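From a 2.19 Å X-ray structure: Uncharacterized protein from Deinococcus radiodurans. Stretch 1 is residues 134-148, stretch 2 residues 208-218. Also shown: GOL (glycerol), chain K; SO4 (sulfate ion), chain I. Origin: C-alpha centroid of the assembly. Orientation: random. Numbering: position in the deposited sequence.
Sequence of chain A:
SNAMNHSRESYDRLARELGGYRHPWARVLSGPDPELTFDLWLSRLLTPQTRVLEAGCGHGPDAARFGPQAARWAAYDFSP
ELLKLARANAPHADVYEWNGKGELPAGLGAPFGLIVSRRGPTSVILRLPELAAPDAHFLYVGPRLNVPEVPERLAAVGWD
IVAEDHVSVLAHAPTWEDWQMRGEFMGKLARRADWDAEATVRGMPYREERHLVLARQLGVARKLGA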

# COMPACT_ATOMS: atom_id res chain seq x y z
N PRO A 134 -16.04 -1.53 17.03
CA PRO A 134 -16.72 -2.78 16.69
C PRO A 134 -17.28 -2.69 15.27
O PRO A 134 -17.78 -1.63 14.87
CB PRO A 134 -17.87 -2.85 17.70
CG PRO A 134 -17.53 -1.85 18.77
CD PRO A 134 -16.75 -0.78 18.08
N ASP A 135 -17.17 -3.78 14.52
CA ASP A 135 -17.63 -3.78 13.12
C ASP A 135 -16.74 -2.97 12.19
O ASP A 135 -17.15 -2.63 11.08
CB ASP A 135 -19.06 -3.28 13.03
CG ASP A 135 -20.00 -4.04 13.94
OD1 ASP A 135 -19.66 -5.19 14.32
OD2 ASP A 135 -21.06 -3.49 14.29
N ALA A 136 -15.52 -2.64 12.62
CA ALA A 136 -14.55 -2.00 11.74
C ALA A 136 -14.09 -3.00 10.68
O ALA A 136 -14.19 -4.22 10.90
CB ALA A 136 -13.35 -1.52 12.55
N HIS A 137 -13.61 -2.49 9.55
CA HIS A 137 -12.96 -3.31 8.53
C HIS A 137 -11.46 -3.01 8.49
O HIS A 137 -11.02 -1.90 8.80
CB HIS A 137 -13.51 -3.00 7.13
CG HIS A 137 -14.87 -3.57 6.86
ND1 HIS A 137 -16.03 -2.88 7.11
CD2 HIS A 137 -15.25 -4.76 6.33
CE1 HIS A 137 -17.07 -3.62 6.77
NE2 HIS A 137 -16.63 -4.76 6.29
N PHE A 138 -10.67 -3.99 8.08
CA PHE A 138 -9.26 -3.75 7.77
C PHE A 138 -9.10 -4.03 6.29
O PHE A 138 -9.50 -5.09 5.82
CB PHE A 138 -8.37 -4.72 8.57
CG PHE A 138 -6.94 -4.75 8.10
CD1 PHE A 138 -6.06 -3.72 8.42
CD2 PHE A 138 -6.46 -5.81 7.35
CE1 PHE A 138 -4.73 -3.73 7.98
CE2 PHE A 138 -5.14 -5.84 6.90
CZ PHE A 138 -4.27 -4.79 7.22
N LEU A 139 -8.52 -3.10 5.54
CA LEU A 139 -8.39 -3.27 4.11
C LEU A 139 -6.92 -3.14 3.70
O LEU A 139 -6.25 -2.16 4.03
CB LEU A 139 -9.25 -2.23 3.37
CG LEU A 139 -9.09 -2.19 1.85
CD1 LEU A 139 -9.55 -3.51 1.25
CD2 LEU A 139 -9.86 -1.03 1.25
N TYR A 140 -6.42 -4.13 2.95
CA TYR A 140 -5.00 -4.18 2.57
C TYR A 140 -4.80 -4.66 1.14
O TYR A 140 -5.53 -5.53 0.65
CB TYR A 140 -4.26 -5.12 3.53
CG TYR A 140 -2.82 -5.45 3.14
CD1 TYR A 140 -1.77 -4.60 3.48
CD2 TYR A 140 -2.51 -6.62 2.46
CE1 TYR A 140 -0.45 -4.90 3.14
CE2 TYR A 140 -1.19 -6.94 2.12
CZ TYR A 140 -0.17 -6.06 2.46
OH TYR A 140 1.14 -6.34 2.13
N VAL A 141 -3.80 -4.11 0.45
CA VAL A 141 -3.32 -4.72 -0.78
C VAL A 141 -1.80 -4.84 -0.71
O VAL A 141 -1.10 -3.88 -0.36
CB VAL A 141 -3.79 -4.01 -2.08
CG1 VAL A 141 -3.23 -2.59 -2.16
CG2 VAL A 141 -3.33 -4.82 -3.31
N GLY A 142 -1.28 -6.03 -1.02
CA GLY A 142 0.15 -6.28 -0.89
C GLY A 142 0.77 -6.35 -2.26
O GLY A 142 0.06 -6.61 -3.22
N PRO A 143 2.09 -6.15 -2.37
CA PRO A 143 2.72 -6.02 -3.68
C PRO A 143 3.13 -7.36 -4.30
O PRO A 143 3.94 -7.37 -5.22
CB PRO A 143 3.95 -5.17 -3.37
CG PRO A 143 4.34 -5.59 -1.98
CD PRO A 143 3.06 -6.00 -1.27
N ARG A 144 2.57 -8.46 -3.81
CA ARG A 144 2.90 -9.79 -4.34
C ARG A 144 1.63 -10.59 -4.36
O ARG A 144 0.65 -10.21 -3.72
CB ARG A 144 3.90 -10.51 -3.44
CG ARG A 144 5.33 -10.07 -3.58
CD ARG A 144 6.16 -10.54 -2.38
NE ARG A 144 6.74 -9.40 -1.67
CZ ARG A 144 6.41 -9.02 -0.44
NH1 ARG A 144 5.51 -9.71 0.26
NH2 ARG A 144 7.00 -7.96 0.10
N LEU A 145 1.66 -11.73 -5.05
CA LEU A 145 0.47 -12.56 -5.23
C LEU A 145 -0.11 -13.04 -3.91
O LEU A 145 -1.33 -13.15 -3.77
CB LEU A 145 0.77 -13.79 -6.10
CG LEU A 145 -0.49 -14.57 -6.48
CD1 LEU A 145 -1.39 -13.71 -7.41
CD2 LEU A 145 -0.12 -15.92 -7.14
N ASN A 146 0.77 -13.31 -2.95
CA ASN A 146 0.33 -13.78 -1.63
C ASN A 146 1.27 -13.25 -0.56
O ASN A 146 2.49 -13.39 -0.68
CB ASN A 146 0.25 -15.33 -1.60
CG ASN A 146 -0.31 -15.87 -0.29
OD1 ASN A 146 -1.39 -15.47 0.15
ND2 ASN A 146 0.42 -16.79 0.34
N VAL A 147 0.71 -12.61 0.46
CA VAL A 147 1.48 -12.08 1.58
C VAL A 147 1.03 -12.84 2.84
O VAL A 147 0.10 -12.41 3.53
CB VAL A 147 1.29 -10.55 1.74
CG1 VAL A 147 2.14 -10.02 2.89
CG2 VAL A 147 1.66 -9.82 0.45
N PRO A 148 1.67 -13.98 3.13
CA PRO A 148 1.22 -14.92 4.16
C PRO A 148 0.97 -14.29 5.53
O PRO A 148 0.03 -14.71 6.22
CB PRO A 148 2.38 -15.92 4.27
CG PRO A 148 3.10 -15.83 3.00
CD PRO A 148 2.88 -14.44 2.43
N GLU A 208 2.76 -8.50 -12.82
CA GLU A 208 2.52 -7.64 -11.67
C GLU A 208 1.45 -8.34 -10.85
O GLU A 208 0.36 -8.60 -11.34
CB GLU A 208 2.03 -6.26 -12.13
CG GLU A 208 3.13 -5.34 -12.66
CD GLU A 208 3.95 -4.70 -11.54
OE1 GLU A 208 3.51 -4.79 -10.36
OE2 GLU A 208 5.01 -4.10 -11.84
N GLU A 209 1.73 -8.65 -9.59
CA GLU A 209 0.78 -9.41 -8.80
C GLU A 209 0.41 -8.72 -7.50
O GLU A 209 1.23 -8.03 -6.90
CB GLU A 209 1.32 -10.83 -8.55
CG GLU A 209 1.85 -11.46 -9.83
CD GLU A 209 2.10 -12.96 -9.72
OE1 GLU A 209 2.78 -13.39 -8.77
OE2 GLU A 209 1.61 -13.70 -10.59
N ARG A 210 -0.83 -8.89 -7.05
CA ARG A 210 -1.29 -8.25 -5.83
C ARG A 210 -2.14 -9.20 -5.00
O ARG A 210 -2.79 -10.09 -5.53
CB ARG A 210 -2.10 -6.99 -6.15
CG ARG A 210 -1.38 -5.97 -7.02
CD ARG A 210 -0.34 -5.13 -6.23
NE ARG A 210 0.18 -4.07 -7.09
CZ ARG A 210 1.16 -4.25 -7.97
NH1 ARG A 210 1.71 -5.45 -8.10
NH2 ARG A 210 1.57 -3.24 -8.75
N HIS A 211 -2.13 -8.99 -3.68
CA HIS A 211 -2.94 -9.79 -2.76
C HIS A 211 -3.86 -8.84 -2.00
O HIS A 211 -3.39 -8.09 -1.15
CB HIS A 211 -2.01 -10.49 -1.76
CG HIS A 211 -2.71 -11.40 -0.81
ND1 HIS A 211 -2.09 -11.93 0.31
CD2 HIS A 211 -3.97 -11.90 -0.80
CE1 HIS A 211 -2.93 -12.70 0.96
NE2 HIS A 211 -4.08 -12.70 0.32
N LEU A 212 -5.15 -8.86 -2.30
CA LEU A 212 -6.10 -7.98 -1.62
C LEU A 212 -6.79 -8.71 -0.49
O LEU A 212 -7.22 -9.85 -0.66
CB LEU A 212 -7.19 -7.49 -2.58
CG LEU A 212 -6.92 -6.44 -3.65
CD1 LEU A 212 -5.87 -6.92 -4.64
CD2 LEU A 212 -8.22 -6.10 -4.37
N VAL A 213 -6.93 -8.04 0.65
CA VAL A 213 -7.56 -8.65 1.81
C VAL A 213 -8.48 -7.64 2.48
O VAL A 213 -8.06 -6.53 2.82
CB VAL A 213 -6.51 -9.15 2.85
CG1 VAL A 213 -7.17 -9.65 4.11
CG2 VAL A 213 -5.65 -10.25 2.25
N LEU A 214 -9.75 -8.01 2.64
CA LEU A 214 -10.67 -7.24 3.46
C LEU A 214 -11.06 -8.14 4.62
O LEU A 214 -11.46 -9.29 4.42
CB LEU A 214 -11.91 -6.86 2.64
CG LEU A 214 -13.02 -6.09 3.36
CD1 LEU A 214 -12.48 -4.74 3.79
CD2 LEU A 214 -14.22 -5.90 2.45
N ALA A 215 -10.92 -7.63 5.84
CA ALA A 215 -11.18 -8.43 7.03
C ALA A 215 -12.04 -7.65 8.02
O ALA A 215 -12.13 -6.42 7.94
CB ALA A 215 -9.87 -8.84 7.68
N ARG A 216 -12.66 -8.36 8.95
CA ARG A 216 -13.42 -7.71 9.99
C ARG A 216 -13.61 -8.72 11.13
O ARG A 216 -13.51 -9.93 10.92
CB ARG A 216 -14.75 -7.20 9.43
CG ARG A 216 -15.98 -7.63 10.19
CD ARG A 216 -17.23 -7.53 9.31
NE ARG A 216 -17.81 -6.20 9.32
CZ ARG A 216 -18.90 -5.86 8.64
NH1 ARG A 216 -19.51 -6.76 7.88
NH2 ARG A 216 -19.38 -4.62 8.71
N GLN A 217 -13.85 -8.23 12.34
CA GLN A 217 -14.13 -9.16 13.41
C GLN A 217 -15.62 -9.41 13.50
O GLN A 217 -16.37 -8.54 13.94
CB GLN A 217 -13.59 -8.68 14.75
CG GLN A 217 -13.68 -9.76 15.81
CD GLN A 217 -12.94 -9.38 17.08
OE1 GLN A 217 -13.20 -8.33 17.67
NE2 GLN A 217 -12.02 -10.24 17.49
N LEU A 218 -16.05 -10.59 13.06
CA LEU A 218 -17.45 -10.97 13.11
C LEU A 218 -17.78 -11.54 14.48
O LEU A 218 -18.85 -11.28 15.02
CB LEU A 218 -17.75 -12.01 12.03
CG LEU A 218 -17.43 -11.66 10.58
CD1 LEU A 218 -17.23 -12.91 9.75
CD2 LEU A 218 -18.51 -10.79 9.98
C1 GOL K . 7.07 -8.92 -9.83
O1 GOL K . 7.71 -7.72 -10.18
C2 GOL K . 6.24 -8.73 -8.57
O2 GOL K . 5.76 -9.98 -8.09
C3 GOL K . 5.09 -7.76 -8.90
O3 GOL K . 4.08 -7.83 -7.92
S SO4 I . 2.02 -1.21 -11.70
O1 SO4 I . 1.15 -0.19 -11.11
O2 SO4 I . 3.19 -1.45 -10.84
O3 SO4 I . 1.27 -2.45 -11.85
O4 SO4 I . 2.50 -0.76 -12.99
O HOH W 1 -14.60 -5.63 13.11
O HOH W 2 4.07 -12.50 -6.81

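Stretch 1 meets stretch 2 mainly as a pair of antiparallel β-strands, the one in stretch 1 running to Gly142 and the one in stretch 2 to Arg216, whose axes approach to 4.5 Å and whose N-to-C directions differ by 165°. Together the two stretches bury 1023 Å².

At the start of stretch 1, Asp135 lies beside the guanidinium of Arg216, with its O at the edge of that group, 3.8 Å from Arg216 NH2. The strands are joined here through solvent: water 1 donates to Ala136 O (2.7 Å) and accepts from Gln217 N (2.8 Å), extending the contact beyond the last direct backbone bonds. The imidazole of His137 reaches back over stretch 2, and its CE1 lies over one face of the Arg216 guanidinium, 3.2 Å from Arg216 NH2. On its other flank, His137 CD2 packs 3.8 Å from Leu214 CD1.

Regular pairing is firmly established at Phe138. Its N donates to Ala215 O (2.8 Å), and Ala215 N donates back to Phe138 O (2.9 Å). The same carbonyls also receive CA-H...O contacts, from His137 CA to Ala215 O at 3.3 Å and from Leu214 CA to Phe138 O at 3.4 Å, so each acceptor serves both the paired residue and its neighbour. On the same face the side chains make a modest apolar contact, Phe138 CB to Ala215 CB at 4.5 Å.

Leu139 faces Leu214 in a non-hydrogen-bonded pair. Both side chains adopt the t, p rotamer and lie on the same face of the sheet as His137, with Leu139 CD1 4.1 Å from Leu214 CD1. Tyr140 restores the hydrogen-bonded pattern: Tyr140 N to Val213 O and Val213 N to Tyr140 O both measure 2.9 Å. Val141 returns to the face of Leu139, where its CG2 packs against Leu212 CD1 at 3.6 Å and touches Arg210 CB at 3.8 Å.

Gly142 forms the final backbone pair, its N donating to His211 O (3.0 Å) while His211 N donates to Gly142 O over a longer 3.3 Å. The absence of a side chain matters here, because a CB at this position would come within 2.6 Å of Val147 CG2, in the loop that folds back beside the strand.

Beyond Gly142 the direct backbone ladder ends and other links take over. Glycerol, probably from the crystallisation liquor, bridges the stretches: its O3 donates to Pro143 O (2.7 Å) and accepts from Glu209 N (3.0 Å). Arg144 O comes within 3.0 Å of His211 N, but the angle is too poor for a hydrogen bond. At Leu145, CB contacts Glu209 OE1 at 3.4 Å, and water 2 joins the same two residues by accepting from Leu145 N (3.1 Å) and donating to Glu209 OE1 (2.5 Å).

The loop then closes around His211. Asn146 OD1 approaches His211 CE1 to 3.3 Å, and Val147 N donates to His211 ND1 (2.9 Å, 169°) near the plane of the ring. This nearly linear bond identifies ND1 as an acceptor and anchors the loop to stretch 2.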